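Local atomic coordinates of DUF115 domain-containing protein (PDB entry 5MU5), a protein that is probably a flagellin glycosyltransferase of the Maf family, involved in the formation of the bacterial flagellum. Residues 36-44 with 49-60. Residues are numbered along the deposited sequence; the frame is centred on the assembly and turned at random.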
# COMPACT_ATOMS: atom_id res chain seq x y z
N GLN A 36 0.10 -4.86 38.78
CA GLN A 36 -0.64 -5.83 39.58
C GLN A 36 0.25 -7.01 39.93
O GLN A 36 0.04 -7.68 40.93
CB GLN A 36 -1.84 -6.36 38.81
CG GLN A 36 -2.94 -5.34 38.56
CD GLN A 36 -3.96 -5.85 37.55
OE1 GLN A 36 -3.62 -6.58 36.60
NE2 GLN A 36 -5.22 -5.46 37.73
N SER A 37 1.24 -7.29 39.09
CA SER A 37 2.13 -8.42 39.32
C SER A 37 3.30 -8.01 40.17
O SER A 37 3.52 -6.82 40.38
CB SER A 37 2.62 -9.00 37.98
OG SER A 37 3.13 -7.98 37.15
N ASN A 38 4.05 -8.99 40.67
CA ASN A 38 5.17 -8.75 41.57
C ASN A 38 6.48 -9.20 40.96
O ASN A 38 6.54 -10.27 40.36
CB ASN A 38 4.98 -9.50 42.89
CG ASN A 38 3.78 -9.02 43.67
OD1 ASN A 38 3.62 -7.82 43.90
ND2 ASN A 38 2.92 -9.94 44.08
N LEU A 39 7.52 -8.40 41.12
CA LEU A 39 8.85 -8.78 40.69
C LEU A 39 9.48 -9.45 41.89
O LEU A 39 9.60 -8.82 42.94
CB LEU A 39 9.66 -7.56 40.26
CG LEU A 39 11.02 -7.88 39.63
CD1 LEU A 39 10.82 -8.59 38.31
CD2 LEU A 39 11.85 -6.62 39.44
N VAL A 40 9.87 -10.71 41.75
CA VAL A 40 10.45 -11.47 42.86
C VAL A 40 11.71 -12.22 42.43
O VAL A 40 11.91 -12.46 41.24
CB VAL A 40 9.43 -12.48 43.45
CG1 VAL A 40 8.14 -11.77 43.85
CG2 VAL A 40 9.13 -13.61 42.48
N VAL A 41 12.56 -12.55 43.39
CA VAL A 41 13.75 -13.36 43.14
C VAL A 41 13.34 -14.82 43.30
O VAL A 41 12.83 -15.20 44.36
CB VAL A 41 14.88 -13.05 44.13
CG1 VAL A 41 16.06 -13.97 43.88
CG2 VAL A 41 15.32 -11.59 44.01
N ASN A 42 13.55 -15.64 42.27
CA ASN A 42 13.20 -17.07 42.34
C ASN A 42 14.32 -17.89 43.01
O ASN A 42 15.34 -17.32 43.40
CB ASN A 42 12.80 -17.63 40.96
CG ASN A 42 13.99 -17.81 40.03
OD1 ASN A 42 15.13 -17.56 40.39
ND2 ASN A 42 13.71 -18.25 38.82
N GLU A 43 14.13 -19.20 43.12
CA GLU A 43 15.12 -20.08 43.80
C GLU A 43 16.49 -20.10 43.12
O GLU A 43 17.51 -20.23 43.78
CB GLU A 43 14.59 -21.51 43.86
CG GLU A 43 13.35 -21.66 44.73
CD GLU A 43 12.71 -23.03 44.60
OE1 GLU A 43 12.86 -23.67 43.53
OE2 GLU A 43 12.05 -23.46 45.58
N ASP A 44 16.49 -19.96 41.80
CA ASP A 44 17.72 -19.86 41.02
C ASP A 44 18.42 -18.50 41.23
O ASP A 44 19.53 -18.30 40.76
CB ASP A 44 17.41 -20.01 39.52
CG ASP A 44 16.65 -21.29 39.19
OD1 ASP A 44 16.83 -22.31 39.89
OD2 ASP A 44 15.87 -21.27 38.21
N VAL A 49 8.59 -12.78 37.50
CA VAL A 49 7.31 -12.10 37.70
C VAL A 49 6.26 -13.09 38.21
O VAL A 49 5.90 -14.05 37.53
CB VAL A 49 6.81 -11.45 36.41
CG1 VAL A 49 5.51 -10.70 36.66
CG2 VAL A 49 7.86 -10.50 35.86
N GLU A 50 5.80 -12.85 39.44
CA GLU A 50 4.82 -13.71 40.08
C GLU A 50 3.47 -13.01 40.10
O GLU A 50 3.39 -11.79 40.19
CB GLU A 50 5.29 -14.07 41.49
CG GLU A 50 4.37 -15.02 42.27
CD GLU A 50 3.26 -14.29 43.02
OE1 GLU A 50 3.54 -13.22 43.60
OE2 GLU A 50 2.11 -14.79 43.04
N PHE A 51 2.41 -13.80 39.98
CA PHE A 51 1.05 -13.29 40.01
C PHE A 51 0.10 -14.44 40.35
O PHE A 51 -0.06 -15.37 39.57
CB PHE A 51 0.67 -12.66 38.67
CG PHE A 51 -0.73 -12.11 38.63
CD1 PHE A 51 -1.12 -11.10 39.52
CD2 PHE A 51 -1.66 -12.57 37.71
CE1 PHE A 51 -2.40 -10.58 39.49
CE2 PHE A 51 -2.95 -12.06 37.68
CZ PHE A 51 -3.31 -11.06 38.57
N ARG A 52 -0.51 -14.36 41.53
CA ARG A 52 -1.41 -15.40 42.01
C ARG A 52 -0.74 -16.77 42.00
O ARG A 52 -1.32 -17.76 41.58
CB ARG A 52 -2.70 -15.42 41.18
CG ARG A 52 -3.45 -14.11 41.20
CD ARG A 52 -4.70 -14.20 40.35
NE ARG A 52 -5.48 -12.95 40.38
CZ ARG A 52 -6.37 -12.60 39.46
NH1 ARG A 52 -6.62 -13.37 38.40
NH2 ARG A 52 -7.02 -11.45 39.58
N GLY A 53 0.51 -16.81 42.47
CA GLY A 53 1.27 -18.05 42.54
C GLY A 53 1.79 -18.60 41.22
O GLY A 53 2.34 -19.70 41.19
N GLU A 54 1.62 -17.86 40.13
CA GLU A 54 2.13 -18.27 38.82
C GLU A 54 3.36 -17.45 38.51
O GLU A 54 3.40 -16.26 38.79
CB GLU A 54 1.10 -18.04 37.74
CG GLU A 54 -0.16 -18.86 37.87
CD GLU A 54 -1.16 -18.55 36.77
OE1 GLU A 54 -1.04 -17.49 36.12
OE2 GLU A 54 -2.08 -19.36 36.56
N PHE A 55 4.36 -18.10 37.91
CA PHE A 55 5.62 -17.45 37.59
C PHE A 55 5.81 -17.40 36.08
O PHE A 55 5.51 -18.35 35.38
CB PHE A 55 6.77 -18.21 38.25
CG PHE A 55 6.82 -18.04 39.74
CD1 PHE A 55 5.78 -18.51 40.54
CD2 PHE A 55 7.90 -17.42 40.35
CE1 PHE A 55 5.82 -18.36 41.92
CE2 PHE A 55 7.96 -17.27 41.73
CZ PHE A 55 6.91 -17.74 42.52
N LEU A 56 6.31 -16.27 35.58
CA LEU A 56 6.57 -16.13 34.15
C LEU A 56 7.61 -17.14 33.71
O LEU A 56 7.36 -17.93 32.82
CB LEU A 56 7.02 -14.70 33.81
CG LEU A 56 7.51 -14.45 32.37
CD1 LEU A 56 6.48 -14.88 31.35
CD2 LEU A 56 7.84 -12.98 32.17
N TYR A 57 8.77 -17.14 34.37
CA TYR A 57 9.85 -18.04 34.00
C TYR A 57 9.84 -19.35 34.79
O TYR A 57 10.05 -20.41 34.22
CB TYR A 57 11.18 -17.30 34.14
CG TYR A 57 11.28 -16.17 33.14
CD1 TYR A 57 11.54 -16.44 31.80
CD2 TYR A 57 11.08 -14.85 33.53
CE1 TYR A 57 11.60 -15.42 30.87
CE2 TYR A 57 11.16 -13.82 32.61
CZ TYR A 57 11.41 -14.12 31.28
OH TYR A 57 11.48 -13.11 30.36
N GLY A 58 9.61 -19.29 36.09
CA GLY A 58 9.67 -20.49 36.93
C GLY A 58 11.12 -20.95 37.05
O GLY A 58 12.02 -20.29 36.51
N PRO A 59 11.36 -22.08 37.74
CA PRO A 59 12.76 -22.50 37.92
C PRO A 59 13.39 -22.94 36.60
O PRO A 59 12.78 -23.70 35.84
CB PRO A 59 12.66 -23.67 38.90
CG PRO A 59 11.30 -24.24 38.64
CD PRO A 59 10.42 -23.07 38.30
N GLY A 60 14.58 -22.43 36.31
CA GLY A 60 15.27 -22.70 35.05
C GLY A 60 14.64 -22.05 33.81
O GLY A 60 15.01 -22.39 32.70
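N38 and E50 face each other as an antiparallel hydrogen-bonded pair, the backbone pairing that closes a beta hairpin and to which the side chains add a weak bond. N38 N gives a nearly straight bond to E50 O (2.9 Å), and E50 N returns one to N38 O, which also receives a CA-H...O contact from V49. The two side chains run side by side, amide and carboxylate planes 29° apart, and N38 ND2 makes a weak bond to E50 OE1 (3.4 Å). A bend at chi2 (-87°) in the E50 chain turns OE2 back to G53 N (2.6 Å), in the type I' turn from F51 to E54. The carboxylate thus bridges N38 of strand 38-41, weakly, and the turn that follows its own strand, while E50 CG lies over one face of the F55 ring, toward its rim; F55 CE2 meets V40 CG2 (3.9 Å). With an alanine here the carboxylate is gone, and G53 N would probably lack the mate that helps hold the turn, N38 ND2 its weak acceptor, and the F55 ring its cover from CG. Just before strand 38-41, S37 CB rests on V49 CG1 (3.6 Å), and S37 OG bonds to D155 and H159. Farther along, D44 OD2 accepts a bond from G60 N (2.6 Å), tying the end of 36-44 to the N-cap residue of helix 61-71. The contact runs through a surface three-stranded antiparallel meander, in which 47-51 lies between 38-41 and 54-55; its L39 and V49 face lies against helix 154-160 and L131.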